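Local coordinates for conserved hypothetical protein (Sulfolobus solfataricus, PDB 2FNA) that binds ADP in a nucleotide pocket and probably works as an archaeal AAA+ ATPase, with a winged helix-turn-helix domain that may contact DNA, at residues Pro159-Ala164 with Ile171-Ser176; Glu129-Ala134 with Val139-Asp144; Gly303-Val308 with Asn327-Leu332; Asn280-Arg285 with Lys290-Ile295; Ser7-Asp10 with Asp14-Asp17. All blocks are in the same frame, centred on the assembly; numbering follows the deposited sequence. Where two conformers were deposited one is given.

Contact 1: Pro159-Ala164 with Ile171-Ser176; sequences PALAYA and IKFIMS
Methyl CD2 of Leu-161 sits over one face of the Phe-173 ring, 3.4 Å from CZ and as near to CE1, so the leucine meets the far end of the ring rather than its CB side. Ala-164, one turn further along the helix, comes to the same ring at its edge and in its plane, its CB 3.7 Å from CE2. The aromatic group is thus met on a face and at its rim by two side chains of one helix. Met-175, a selenomethionine, has an extended chain beyond CG that carries its methyl CE out from the strand to meet Leu-161 tip to tip, 3.8 Å from CD2. Ile-171 makes a looser touch, its CG2 lying 4.5 Å from Ala-164 CB. No hydrogen bond joins the segments, and every residue that touches is buried. Further out, Leu-128 of helix 124-133 packs on both Ala-164 and Phe-173, while Ile-141 and Ile-32, from the two neighbouring strands, border Phe-173 within the sheet. Helix and strand run at 128° to each other, their axes 9.9 Å apart at closest approach, as the returning half of a beta-alpha-beta crossover: strand 139-144, helix 158-167 and strand 171-177 of the parallel P-loop NTPase sheet.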
# COMPACT_ATOMS: atom_id res chain seq x y z
N PRO A 159 -11.17 -15.30 10.45
CA PRO A 159 -11.10 -16.21 11.60
C PRO A 159 -9.71 -16.80 11.81
O PRO A 159 -9.27 -16.94 12.93
CB PRO A 159 -12.13 -17.28 11.26
CG PRO A 159 -13.05 -16.63 10.28
CD PRO A 159 -12.19 -15.70 9.49
N ALA A 160 -9.01 -17.12 10.73
CA ALA A 160 -7.63 -17.59 10.80
C ALA A 160 -6.66 -16.53 11.34
O ALA A 160 -5.80 -16.82 12.15
CB ALA A 160 -7.19 -18.05 9.43
N LEU A 161 -6.82 -15.30 10.88
CA LEU A 161 -6.01 -14.19 11.41
C LEU A 161 -6.22 -13.99 12.90
O LEU A 161 -5.26 -13.71 13.61
CB LEU A 161 -6.35 -12.89 10.68
CG LEU A 161 -5.97 -12.87 9.20
CD1 LEU A 161 -6.46 -11.61 8.50
CD2 LEU A 161 -4.46 -13.01 9.08
N ALA A 162 -7.48 -14.13 13.35
CA ALA A 162 -7.82 -13.98 14.77
C ALA A 162 -7.26 -15.14 15.59
O ALA A 162 -6.76 -14.96 16.69
CB ALA A 162 -9.33 -13.90 14.95
N TYR A 163 -7.36 -16.34 15.04
CA TYR A 163 -6.79 -17.52 15.67
C TYR A 163 -5.27 -17.36 15.93
O TYR A 163 -4.77 -17.67 17.01
CB TYR A 163 -7.09 -18.79 14.85
CG TYR A 163 -6.41 -20.00 15.43
CD1 TYR A 163 -6.92 -20.61 16.56
CD2 TYR A 163 -5.21 -20.49 14.90
CE1 TYR A 163 -6.30 -21.69 17.15
CE2 TYR A 163 -4.56 -21.58 15.49
CZ TYR A 163 -5.12 -22.17 16.61
OH TYR A 163 -4.53 -23.25 17.24
N ALA A 164 -4.55 -16.90 14.92
CA ALA A 164 -3.14 -16.60 15.01
C ALA A 164 -2.87 -15.51 16.04
O ALA A 164 -2.02 -15.67 16.92
CB ALA A 164 -2.61 -16.17 13.63
N ILE A 171 3.84 -16.06 15.18
CA ILE A 171 3.38 -15.56 13.88
C ILE A 171 3.12 -14.07 14.04
O ILE A 171 2.33 -13.67 14.91
CB ILE A 171 2.10 -16.30 13.34
CG1 ILE A 171 2.35 -17.79 13.06
CG2 ILE A 171 1.54 -15.62 12.08
CD1 ILE A 171 3.21 -18.10 11.90
N LYS A 172 3.85 -13.26 13.26
CA LYS A 172 3.75 -11.81 13.29
C LYS A 172 3.39 -11.28 11.91
O LYS A 172 4.15 -11.46 10.96
CB LYS A 172 5.08 -11.20 13.72
CG LYS A 172 5.62 -11.71 15.01
CD LYS A 172 4.74 -11.35 16.17
CE LYS A 172 5.25 -11.89 17.51
NZ LYS A 172 4.10 -11.80 18.42
N PHE A 173 2.22 -10.65 11.78
CA PHE A 173 1.77 -10.12 10.51
C PHE A 173 2.18 -8.69 10.33
O PHE A 173 2.13 -7.86 11.28
CB PHE A 173 0.24 -10.13 10.42
CG PHE A 173 -0.36 -11.49 10.37
CD1 PHE A 173 -0.58 -12.11 9.14
CD2 PHE A 173 -0.73 -12.15 11.52
CE1 PHE A 173 -1.11 -13.39 9.07
CE2 PHE A 173 -1.30 -13.41 11.46
CZ PHE A 173 -1.48 -14.02 10.24
N ILE A 174 2.53 -8.36 9.09
CA ILE A 174 2.68 -6.98 8.70
C ILE A 174 1.73 -6.74 7.54
O ILE A 174 1.86 -7.38 6.49
CB ILE A 174 4.16 -6.62 8.32
CG1 ILE A 174 5.08 -6.81 9.52
CG2 ILE A 174 4.26 -5.18 7.82
CD1 ILE A 174 6.54 -6.75 9.14
N MSE A 175 0.79 -5.82 7.73
CA MSE A 175 -0.21 -5.53 6.70
C MSE A 175 -0.15 -4.07 6.35
O MSE A 175 -0.37 -3.21 7.21
CB MSE A 175 -1.63 -5.87 7.20
CG MSE A 175 -1.73 -7.25 7.82
SE MSE A 175 -3.52 -7.88 8.26
CE MSE A 175 -2.96 -9.53 8.93
N SER A 176 0.07 -3.79 5.07
CA SER A 176 0.16 -2.42 4.63
C SER A 176 -1.05 -2.06 3.79
O SER A 176 -1.70 -2.94 3.22
CB SER A 176 1.42 -2.21 3.79
OG SER A 176 1.29 -2.83 2.53

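Contact 2: Glu129-Ala134 with Val139-Asp144; sequences ESFEQA and VIIVLD
In the P-loop NTPase core of this protein, helix 124-133 leads through a short loop into strand 139-144 of the parallel sheet, and Phe-131 near the end of the helix packs on the first half of that strand. Val-139 and Ile-141 both direct their side chains toward the helix, as alternation along a strand requires, and both meet the phenylalanine. Val-139 lies beside the root of the side chain: its CG1 is 4.5 Å from Phe-131 CB, while CG2 comes 4.1 Å from the carbonyl O of Phe-131. The Val-139 contact is the looser of the two, and no hydrogen bond joins the segments. Beyond this pair, Leu-95 of helix 95-98 and Ile-171 of the adjoining strand also touch Phe-131, and Ile-59 adjoins Ile-141 from a flanking strand. At the far end of the strand, Asp-144 is hydrogen-bonded to Ser-44 and Ser-176. With CG anti to the carbonyl carbon (chi1 -63°), the Phe-131 ring extends along the strand past Val-139, and the Phe-131 and Ile-141 side chains cross at about a right angle. The methyl CD1 of Ile-141 ends at the edge of the ring, near its plane, 3.8 Å from CD2 and equally close to CE2.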
# COMPACT_ATOMS: atom_id res chain seq x y z
N GLU A 129 -0.00 -22.33 11.61
CA GLU A 129 0.39 -23.12 12.76
C GLU A 129 1.59 -24.02 12.44
O GLU A 129 2.41 -24.30 13.32
CB GLU A 129 -0.80 -23.95 13.25
CG GLU A 129 -0.62 -24.48 14.65
CD GLU A 129 -1.92 -24.81 15.37
OE1 GLU A 129 -3.03 -24.48 14.87
OE2 GLU A 129 -1.82 -25.40 16.46
N SER A 130 1.71 -24.44 11.18
CA SER A 130 2.84 -25.30 10.75
C SER A 130 4.12 -24.50 10.51
O SER A 130 5.22 -25.03 10.68
CB SER A 130 2.48 -26.07 9.49
OG SER A 130 2.47 -25.21 8.37
N PHE A 131 3.99 -23.24 10.10
CA PHE A 131 5.12 -22.33 10.03
C PHE A 131 5.68 -22.18 11.42
O PHE A 131 6.89 -22.25 11.62
CB PHE A 131 4.72 -20.94 9.54
CG PHE A 131 4.16 -20.89 8.14
CD1 PHE A 131 4.34 -21.92 7.24
CD2 PHE A 131 3.45 -19.76 7.74
CE1 PHE A 131 3.81 -21.82 5.95
CE2 PHE A 131 2.93 -19.67 6.45
CZ PHE A 131 3.11 -20.71 5.56
N GLU A 132 4.77 -21.97 12.38
CA GLU A 132 5.14 -21.82 13.79
C GLU A 132 5.78 -23.09 14.34
O GLU A 132 6.76 -23.00 15.07
CB GLU A 132 3.94 -21.36 14.64
CG GLU A 132 4.09 -21.63 16.14
CD GLU A 132 3.29 -20.71 17.03
OE1 GLU A 132 3.07 -19.55 16.65
OE2 GLU A 132 2.94 -21.15 18.15
N GLN A 133 5.25 -24.26 13.98
CA GLN A 133 5.89 -25.54 14.37
C GLN A 133 7.32 -25.70 13.83
O GLN A 133 8.18 -26.27 14.51
CB GLN A 133 5.06 -26.75 13.91
CG GLN A 133 4.36 -27.50 15.05
CD GLN A 133 3.02 -26.86 15.46
OE1 GLN A 133 2.01 -27.56 15.60
NE2 GLN A 133 3.02 -25.54 15.66
N ALA A 134 7.55 -25.19 12.63
CA ALA A 134 8.81 -25.35 11.91
C ALA A 134 9.90 -24.32 12.30
O ALA A 134 11.05 -24.43 11.85
CB ALA A 134 8.54 -25.29 10.40
N VAL A 139 7.99 -15.81 12.70
CA VAL A 139 7.88 -15.85 11.24
C VAL A 139 6.95 -14.70 10.89
O VAL A 139 5.91 -14.54 11.50
CB VAL A 139 7.24 -17.15 10.75
CG1 VAL A 139 7.10 -17.14 9.24
CG2 VAL A 139 8.05 -18.38 11.25
N ILE A 140 7.36 -13.92 9.90
CA ILE A 140 6.66 -12.73 9.52
C ILE A 140 5.85 -13.04 8.29
O ILE A 140 6.36 -13.64 7.32
CB ILE A 140 7.63 -11.58 9.26
CG1 ILE A 140 8.47 -11.35 10.52
CG2 ILE A 140 6.88 -10.33 8.78
CD1 ILE A 140 9.58 -10.39 10.34
N ILE A 141 4.59 -12.65 8.33
CA ILE A 141 3.69 -12.81 7.21
C ILE A 141 3.35 -11.41 6.74
O ILE A 141 2.70 -10.64 7.47
CB ILE A 141 2.39 -13.53 7.56
CG1 ILE A 141 2.65 -14.82 8.33
CG2 ILE A 141 1.61 -13.80 6.27
CD1 ILE A 141 3.06 -15.99 7.52
N VAL A 142 3.81 -11.09 5.54
CA VAL A 142 3.60 -9.78 4.96
C VAL A 142 2.49 -9.86 3.96
O VAL A 142 2.54 -10.66 3.00
CB VAL A 142 4.88 -9.25 4.26
CG1 VAL A 142 4.67 -7.90 3.69
CG2 VAL A 142 6.05 -9.24 5.24
N LEU A 143 1.51 -8.99 4.17
CA LEU A 143 0.42 -8.78 3.24
C LEU A 143 0.54 -7.36 2.79
O LEU A 143 0.01 -6.45 3.42
CB LEU A 143 -0.92 -9.02 3.93
CG LEU A 143 -1.11 -10.39 4.60
CD1 LEU A 143 -2.45 -10.47 5.24
CD2 LEU A 143 -0.93 -11.51 3.63
N ASP A 144 1.29 -7.16 1.71
CA ASP A 144 1.59 -5.83 1.24
C ASP A 144 0.47 -5.41 0.28
O ASP A 144 0.30 -5.96 -0.80
CB ASP A 144 2.96 -5.81 0.58
CG ASP A 144 3.52 -4.40 0.33
OD1 ASP A 144 2.88 -3.39 0.69
OD2 ASP A 144 4.64 -4.32 -0.25

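Contact 3: Gly303-Val308 with Asn327-Leu332; sequences GKWSDV and NYLTQL
The indole of Trp-305 meets Leu-329 through its six-membered ring: methyl CD1 of the leucine approaches obliquely, 3.9 Å from CE3 and slightly further from CZ3. Asp-322, Ile-325 and Tyr-326, earlier on the leucine's helix, also touch the indole. The Trp-305 CG lies anti to the backbone N (chi1 -177°), which swings the indole from the first turn of helix 305-316 across to helix 322-334. The other leucine branch, CD2, faces Val-308 and comes 4.4 Å from its CG2. Leu-329 therefore divides its two methyls between residues three apart on the facing helix. The start of helix 305-316 carries a polar bond of its own: the backbone N of Lys-304, at the N-cap position, donates to Asp-307 OD2 at 2.7 Å. The bond is fairly straight, 164° at the hydrogen, and uses the anti lone pair of the carboxylate oxygen. Behind the pair, Ile-338 of the following strand packs on Leu-329 and Ile-295 of helix 289-299 on Val-308. Such packing of two successive helices against a third, with a two-stranded hairpin alongside, is characteristic of a winged helix-turn-helix domain, consistent with the MCM C-terminal family of this region.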
# COMPACT_ATOMS: atom_id res chain seq x y z
N GLY A 303 -12.93 21.89 -3.15
CA GLY A 303 -14.30 22.37 -3.22
C GLY A 303 -15.19 21.78 -2.14
O GLY A 303 -14.78 20.87 -1.41
N LYS A 304 -16.41 22.31 -2.04
CA LYS A 304 -17.39 21.81 -1.08
C LYS A 304 -18.43 20.95 -1.79
O LYS A 304 -18.47 20.91 -3.03
CB LYS A 304 -18.06 23.00 -0.38
CG LYS A 304 -17.09 23.89 0.42
CD LYS A 304 -17.47 25.36 0.39
CE LYS A 304 -17.35 26.03 1.76
NZ LYS A 304 -18.49 25.65 2.67
N TRP A 305 -19.23 20.24 -1.01
CA TRP A 305 -20.39 19.48 -1.49
C TRP A 305 -21.19 20.22 -2.56
O TRP A 305 -21.51 19.64 -3.60
CB TRP A 305 -21.32 19.20 -0.32
CG TRP A 305 -22.51 18.38 -0.65
CD1 TRP A 305 -23.66 18.79 -1.28
CD2 TRP A 305 -22.69 17.00 -0.34
NE1 TRP A 305 -24.54 17.74 -1.39
CE2 TRP A 305 -23.97 16.63 -0.82
CE3 TRP A 305 -21.91 16.04 0.29
CZ2 TRP A 305 -24.47 15.34 -0.68
CZ3 TRP A 305 -22.40 14.76 0.43
CH2 TRP A 305 -23.67 14.42 -0.06
N SER A 306 -21.55 21.47 -2.27
CA SER A 306 -22.29 22.30 -3.21
C SER A 306 -21.59 22.37 -4.57
O SER A 306 -22.26 22.28 -5.60
CB SER A 306 -22.50 23.72 -2.66
OG SER A 306 -21.32 24.28 -2.11
N ASP A 307 -20.25 22.47 -4.57
CA ASP A 307 -19.49 22.54 -5.82
C ASP A 307 -19.57 21.21 -6.59
O ASP A 307 -19.69 21.18 -7.82
CB ASP A 307 -18.03 22.93 -5.56
CG ASP A 307 -17.89 24.27 -4.83
OD1 ASP A 307 -18.12 25.33 -5.45
OD2 ASP A 307 -17.55 24.25 -3.62
N VAL A 308 -19.47 20.10 -5.85
CA VAL A 308 -19.58 18.75 -6.42
C VAL A 308 -21.00 18.58 -7.02
O VAL A 308 -21.17 18.21 -8.20
CB VAL A 308 -19.27 17.66 -5.34
CG1 VAL A 308 -19.59 16.28 -5.87
CG2 VAL A 308 -17.80 17.73 -4.89
N ASN A 327 -22.29 8.68 -1.56
CA ASN A 327 -21.64 7.41 -1.91
C ASN A 327 -20.39 7.61 -2.77
O ASN A 327 -19.38 6.94 -2.55
CB ASN A 327 -22.64 6.47 -2.60
CG ASN A 327 -21.99 5.24 -3.23
OD1 ASN A 327 -21.32 4.45 -2.55
ND2 ASN A 327 -22.23 5.04 -4.53
N TYR A 328 -20.45 8.53 -3.74
CA TYR A 328 -19.28 8.82 -4.59
C TYR A 328 -18.11 9.40 -3.77
O TYR A 328 -16.96 8.98 -3.90
CB TYR A 328 -19.66 9.79 -5.72
CG TYR A 328 -20.80 9.34 -6.61
CD1 TYR A 328 -20.91 8.02 -7.03
CD2 TYR A 328 -21.74 10.27 -7.08
CE1 TYR A 328 -21.95 7.61 -7.86
CE2 TYR A 328 -22.79 9.87 -7.92
CZ TYR A 328 -22.88 8.54 -8.31
OH TYR A 328 -23.90 8.12 -9.14
N LEU A 329 -18.40 10.38 -2.91
CA LEU A 329 -17.37 10.96 -2.07
C LEU A 329 -16.85 9.98 -1.03
O LEU A 329 -15.67 9.97 -0.75
CB LEU A 329 -17.85 12.25 -1.39
CG LEU A 329 -18.20 13.37 -2.37
CD1 LEU A 329 -18.87 14.54 -1.64
CD2 LEU A 329 -16.96 13.83 -3.12
N THR A 330 -17.72 9.16 -0.47
CA THR A 330 -17.30 8.12 0.49
C THR A 330 -16.35 7.10 -0.13
O THR A 330 -15.38 6.69 0.51
CB THR A 330 -18.52 7.35 1.06
OG1 THR A 330 -19.30 8.26 1.84
CG2 THR A 330 -18.09 6.16 1.93
N GLN A 331 -16.64 6.68 -1.36
CA GLN A 331 -15.78 5.74 -2.05
C GLN A 331 -14.39 6.38 -2.30
O GLN A 331 -13.35 5.75 -2.04
CB GLN A 331 -16.43 5.27 -3.35
CG GLN A 331 -17.60 4.31 -3.13
CD GLN A 331 -17.18 3.08 -2.35
OE1 GLN A 331 -16.43 2.24 -2.85
NE2 GLN A 331 -17.64 2.97 -1.11
N LEU A 332 -14.39 7.62 -2.78
CA LEU A 332 -13.15 8.36 -3.08
C LEU A 332 -12.31 8.53 -1.83
O LEU A 332 -11.06 8.34 -1.84
CB LEU A 332 -13.50 9.73 -3.71
CG LEU A 332 -13.97 9.68 -5.18
CD1 LEU A 332 -14.50 11.00 -5.67
CD2 LEU A 332 -12.83 9.22 -6.08

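Contact 4: Asn280-Arg285 with Lys290-Ile295; sequences NFLHGR and KRYLNI
Leu-282 and Tyr-292 have their CA atoms 8.0 Å apart, where helix 259-282 gives way to a type II turn (Leu-282 to Arg-285); the positive phi of Gly-284 would press a CB against the preceding carbonyl. Across the contact, Phe-281 points the edge bearing CE2 and CZ at one face of the Tyr-292 ring, a T-shaped pair with centroids 5.1 Å apart and planes at 89°. Leu-282 slides past the tyrosine, its CD2 3.6 Å from CB. Arg-285 folds back: its NE donates to Phe-281 O at 2.7 Å, and its guanidinium lies over the phenylalanine ring. A water in the Tyr-292 ring plane bridges its OH (2.8 Å) and Arg-285 NH1. Replacing Tyr-292 by an alanine is likely to leave the Phe-281 edge without its aromatic face and the water without one mate. Tyr-328 of helix 322-334 also pairs edge-to-face with Tyr-292, and Trp-337 with Phe-281, so the end of helix 259-282 packs against helices 289-299 and 322-334 and the residues before strand 338-340.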
# COMPACT_ATOMS: atom_id res chain seq x y z
N ASN A 280 -7.94 1.85 -12.50
CA ASN A 280 -8.11 0.75 -11.55
C ASN A 280 -9.25 1.00 -10.55
O ASN A 280 -10.05 0.11 -10.28
CB ASN A 280 -6.85 0.47 -10.74
CG ASN A 280 -5.72 -0.03 -11.58
OD1 ASN A 280 -5.92 -0.48 -12.69
ND2 ASN A 280 -4.53 0.03 -11.03
N PHE A 281 -9.31 2.22 -10.01
CA PHE A 281 -10.43 2.61 -9.17
C PHE A 281 -11.78 2.50 -9.88
O PHE A 281 -12.75 2.10 -9.26
CB PHE A 281 -10.25 4.04 -8.63
CG PHE A 281 -11.44 4.56 -7.85
CD1 PHE A 281 -11.63 4.21 -6.52
CD2 PHE A 281 -12.39 5.37 -8.47
CE1 PHE A 281 -12.75 4.67 -5.81
CE2 PHE A 281 -13.49 5.82 -7.78
CZ PHE A 281 -13.68 5.48 -6.45
N LEU A 282 -11.85 2.86 -11.15
CA LEU A 282 -13.13 2.91 -11.87
C LEU A 282 -13.58 1.53 -12.40
O LEU A 282 -14.68 1.40 -12.94
CB LEU A 282 -13.03 3.89 -13.06
CG LEU A 282 -12.85 5.36 -12.74
CD1 LEU A 282 -12.58 6.14 -14.01
CD2 LEU A 282 -14.04 5.92 -11.98
N HIS A 283 -12.70 0.55 -12.26
CA HIS A 283 -12.98 -0.82 -12.61
C HIS A 283 -14.09 -1.30 -11.69
O HIS A 283 -13.98 -1.20 -10.46
CB HIS A 283 -11.71 -1.66 -12.44
CG HIS A 283 -11.78 -3.03 -13.05
ND1 HIS A 283 -10.82 -3.99 -12.82
CD2 HIS A 283 -12.69 -3.59 -13.88
CE1 HIS A 283 -11.13 -5.08 -13.50
NE2 HIS A 283 -12.26 -4.87 -14.14
N GLY A 284 -15.17 -1.78 -12.29
CA GLY A 284 -16.37 -2.16 -11.53
C GLY A 284 -17.33 -1.02 -11.18
O GLY A 284 -18.35 -1.27 -10.53
N ARG A 285 -17.01 0.21 -11.58
CA ARG A 285 -17.88 1.37 -11.36
C ARG A 285 -18.17 2.04 -12.68
O ARG A 285 -18.30 3.26 -12.72
CB ARG A 285 -17.20 2.41 -10.46
CG ARG A 285 -16.66 1.87 -9.17
CD ARG A 285 -15.60 2.81 -8.58
NE ARG A 285 -14.82 2.09 -7.59
CZ ARG A 285 -15.14 2.00 -6.31
NH1 ARG A 285 -16.24 2.57 -5.86
NH2 ARG A 285 -14.38 1.31 -5.49
N LYS A 290 -18.16 8.58 -15.61
CA LYS A 290 -18.16 10.01 -15.97
C LYS A 290 -18.37 10.92 -14.76
O LYS A 290 -17.78 11.99 -14.67
CB LYS A 290 -19.23 10.29 -17.05
CG LYS A 290 -18.87 9.71 -18.41
CD LYS A 290 -19.93 10.02 -19.48
N ARG A 291 -19.18 10.46 -13.82
CA ARG A 291 -19.45 11.22 -12.61
C ARG A 291 -18.20 11.33 -11.74
O ARG A 291 -17.88 12.41 -11.25
CB ARG A 291 -20.56 10.54 -11.81
CG ARG A 291 -21.84 10.37 -12.62
CD ARG A 291 -23.03 10.02 -11.76
NE ARG A 291 -24.28 10.25 -12.49
CZ ARG A 291 -25.48 10.23 -11.93
NH1 ARG A 291 -25.63 9.98 -10.64
NH2 ARG A 291 -26.55 10.45 -12.68
N TYR A 292 -17.50 10.22 -11.53
CA TYR A 292 -16.23 10.25 -10.80
C TYR A 292 -15.19 11.19 -11.45
O TYR A 292 -14.57 12.00 -10.75
CB TYR A 292 -15.67 8.83 -10.63
CG TYR A 292 -16.33 8.03 -9.51
CD1 TYR A 292 -16.21 8.44 -8.18
CD2 TYR A 292 -17.05 6.87 -9.78
CE1 TYR A 292 -16.79 7.73 -7.15
CE2 TYR A 292 -17.65 6.13 -8.73
CZ TYR A 292 -17.52 6.57 -7.42
OH TYR A 292 -18.09 5.88 -6.37
N LEU A 293 -15.01 11.11 -12.77
CA LEU A 293 -14.12 12.02 -13.48
C LEU A 293 -14.51 13.48 -13.21
O LEU A 293 -13.65 14.34 -13.00
CB LEU A 293 -14.13 11.77 -15.00
CG LEU A 293 -13.26 10.60 -15.47
CD1 LEU A 293 -13.73 10.07 -16.82
CD2 LEU A 293 -11.77 11.00 -15.52
N ASN A 294 -15.81 13.74 -13.21
CA ASN A 294 -16.33 15.07 -12.98
C ASN A 294 -16.00 15.56 -11.57
O ASN A 294 -15.56 16.69 -11.38
CB ASN A 294 -17.83 15.09 -13.20
CG ASN A 294 -18.39 16.49 -13.25
OD1 ASN A 294 -18.46 17.18 -12.23
ND2 ASN A 294 -18.81 16.91 -14.44
N ILE A 295 -16.24 14.70 -10.58
CA ILE A 295 -15.95 15.02 -9.18
C ILE A 295 -14.48 15.39 -8.97
O ILE A 295 -14.18 16.33 -8.24
CB ILE A 295 -16.30 13.84 -8.24
CG1 ILE A 295 -17.83 13.73 -8.08
CG2 ILE A 295 -15.59 14.00 -6.88
CD1 ILE A 295 -18.30 12.47 -7.37
O HOH W 1 -19.04 3.34 -7.04

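Contact 5: Ser7-Asp10 with Asp14-Asp17; sequences SPKD and DFFD. With ADP (adenosine-5'-diphosphate), chain D.
Bends at chi2 (-55°) and chi4 (-69°) curl the Lys-9 side chain along Asp-14 and Phe-15 until NZ reaches the bound ADP, while Phe-15, its CG opposite the backbone N (chi1 -165°), lays its ring against one face of the adenine. Lys-9 CE passes 3.2 Å from Asp-14 O, and CG meets the Phe-15 ring at its edge, 3.7 Å from CD1. NZ has four acceptors, ADP O2' (2.8 Å), ADP N3 (2.9 Å), Leu-3 O and Asp-5 O, for its three N-H. A water bonded to Asp-10 N and Asp-14 OD2 bridges the segments, which contribute to the adenine and ribose end of a P-loop NTPase nucleotide site. Phe-15 CE1 is 3.3 Å from ADP C6, and an alanine here would likely leave the adenine face without its aromatic support and the base freer to tilt. Phe-16 reads the base edge through its backbone: N donates to ADP N1 at 2.9 Å, and its O accepts from N6. Ser-7 O takes the O2' proton at 2.6 Å.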
# COMPACT_ATOMS: atom_id res chain seq x y z
N SER A 7 12.77 2.20 -7.29
CA SER A 7 12.15 0.93 -6.90
C SER A 7 12.12 0.98 -5.35
O SER A 7 12.81 1.83 -4.73
CB SER A 7 12.87 -0.31 -7.46
OG SER A 7 14.22 -0.41 -7.01
N PRO A 8 11.28 0.17 -4.70
CA PRO A 8 11.32 0.17 -3.25
C PRO A 8 12.72 -0.17 -2.69
O PRO A 8 13.37 -1.09 -3.17
CB PRO A 8 10.27 -0.89 -2.89
CG PRO A 8 9.28 -0.77 -4.02
CD PRO A 8 10.21 -0.74 -5.19
N LYS A 9 13.15 0.58 -1.68
CA LYS A 9 14.48 0.38 -1.12
C LYS A 9 14.43 -0.86 -0.26
O LYS A 9 13.38 -1.17 0.29
CB LYS A 9 14.92 1.58 -0.26
CG LYS A 9 14.94 2.94 -1.01
CD LYS A 9 15.79 2.91 -2.29
CE LYS A 9 16.19 4.35 -2.70
NZ LYS A 9 15.05 5.24 -3.20
N ASP A 10 15.55 -1.57 -0.17
CA ASP A 10 15.64 -2.73 0.71
C ASP A 10 16.76 -2.60 1.76
O ASP A 10 16.95 -3.51 2.55
CB ASP A 10 15.76 -4.02 -0.10
CG ASP A 10 17.01 -4.07 -0.99
OD1 ASP A 10 17.90 -3.20 -0.86
OD2 ASP A 10 17.09 -5.00 -1.82
N ASP A 14 20.23 3.30 1.83
CA ASP A 14 19.64 3.93 0.65
C ASP A 14 18.35 4.71 0.96
O ASP A 14 17.67 5.15 0.05
CB ASP A 14 19.30 2.86 -0.39
CG ASP A 14 20.51 2.03 -0.83
OD1 ASP A 14 21.65 2.54 -0.85
OD2 ASP A 14 20.31 0.85 -1.20
N PHE A 15 18.04 4.92 2.24
CA PHE A 15 16.73 5.37 2.62
C PHE A 15 16.83 6.54 3.57
O PHE A 15 17.49 6.46 4.58
CB PHE A 15 16.01 4.17 3.25
CG PHE A 15 14.54 4.33 3.38
CD1 PHE A 15 13.71 4.13 2.27
CD2 PHE A 15 13.96 4.63 4.61
CE1 PHE A 15 12.35 4.25 2.39
CE2 PHE A 15 12.60 4.76 4.72
CZ PHE A 15 11.78 4.56 3.60
N PHE A 16 16.15 7.64 3.23
CA PHE A 16 16.15 8.86 4.08
C PHE A 16 15.26 8.75 5.33
O PHE A 16 14.04 8.62 5.20
CB PHE A 16 15.66 10.03 3.25
CG PHE A 16 15.55 11.31 4.01
CD1 PHE A 16 16.69 11.90 4.56
CD2 PHE A 16 14.34 11.97 4.14
CE1 PHE A 16 16.59 13.09 5.23
CE2 PHE A 16 14.24 13.18 4.81
CZ PHE A 16 15.36 13.74 5.35
N ASP A 17 15.87 8.87 6.50
CA ASP A 17 15.22 8.85 7.82
C ASP A 17 14.12 7.81 7.96
O ASP A 17 14.38 6.63 7.74
CB ASP A 17 14.75 10.25 8.27
CG ASP A 17 14.72 10.41 9.82
OD1 ASP A 17 14.81 9.42 10.62
OD2 ASP A 17 14.61 11.59 10.25
PB ADP D . 4.64 2.62 -1.13
O1B ADP D . 4.23 3.38 0.09
O2B ADP D . 3.82 3.00 -2.35
O3B ADP D . 4.84 1.15 -0.96
PA ADP D . 7.48 2.55 -1.94
O1A ADP D . 8.24 1.85 -0.86
O2A ADP D . 7.18 1.66 -3.08
O3A ADP D . 6.12 3.30 -1.47
O5' ADP D . 8.31 3.85 -2.30
C5' ADP D . 8.00 4.68 -3.43
C4' ADP D . 9.29 5.20 -4.06
O4' ADP D . 9.89 6.22 -3.27
C3' ADP D . 10.36 4.18 -4.24
O3' ADP D . 11.17 4.59 -5.36
C2' ADP D . 11.21 4.30 -2.99
O2' ADP D . 12.55 3.89 -3.19
C1' ADP D . 11.13 5.79 -2.77
N9 ADP D . 11.17 6.22 -1.37
C8 ADP D . 10.09 6.43 -0.59
N7 ADP D . 10.47 6.89 0.60
C5 ADP D . 11.82 6.96 0.60
C6 ADP D . 12.88 7.38 1.54
N6 ADP D . 12.57 7.79 2.78
N1 ADP D . 14.18 7.34 1.11
C2 ADP D . 14.52 6.94 -0.13
N3 ADP D . 13.60 6.55 -1.03
C4 ADP D . 12.28 6.56 -0.73
O HOH W 2 17.83 -0.16 -1.43

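How the contacts relate
Along the chain the order is contact 5, 2, 1, 4, 3. Contacts 1 and 2, centred 9 Å apart, share the parallel sheet: their strands 171-177 and 139-144 are neighbours, joined by a probable hydrogen bond from Ile-174 N to Ile-141 O. Contact 5, at the adenine end of the ADP site, is centred about 26 Å from contact 1. Contacts 3 and 4, centred 13 Å apart, meet through probable hydrogen bonds of Tyr-328 with Arg-291, inside the winged-helix region, and of Gln-331 with Arg-285, which ties the turn after helix 259-282 to it. The centres of contacts 3 and 5 lie about 35 Å apart, so the nucleotide and the putative DNA-binding module occupy separate parts.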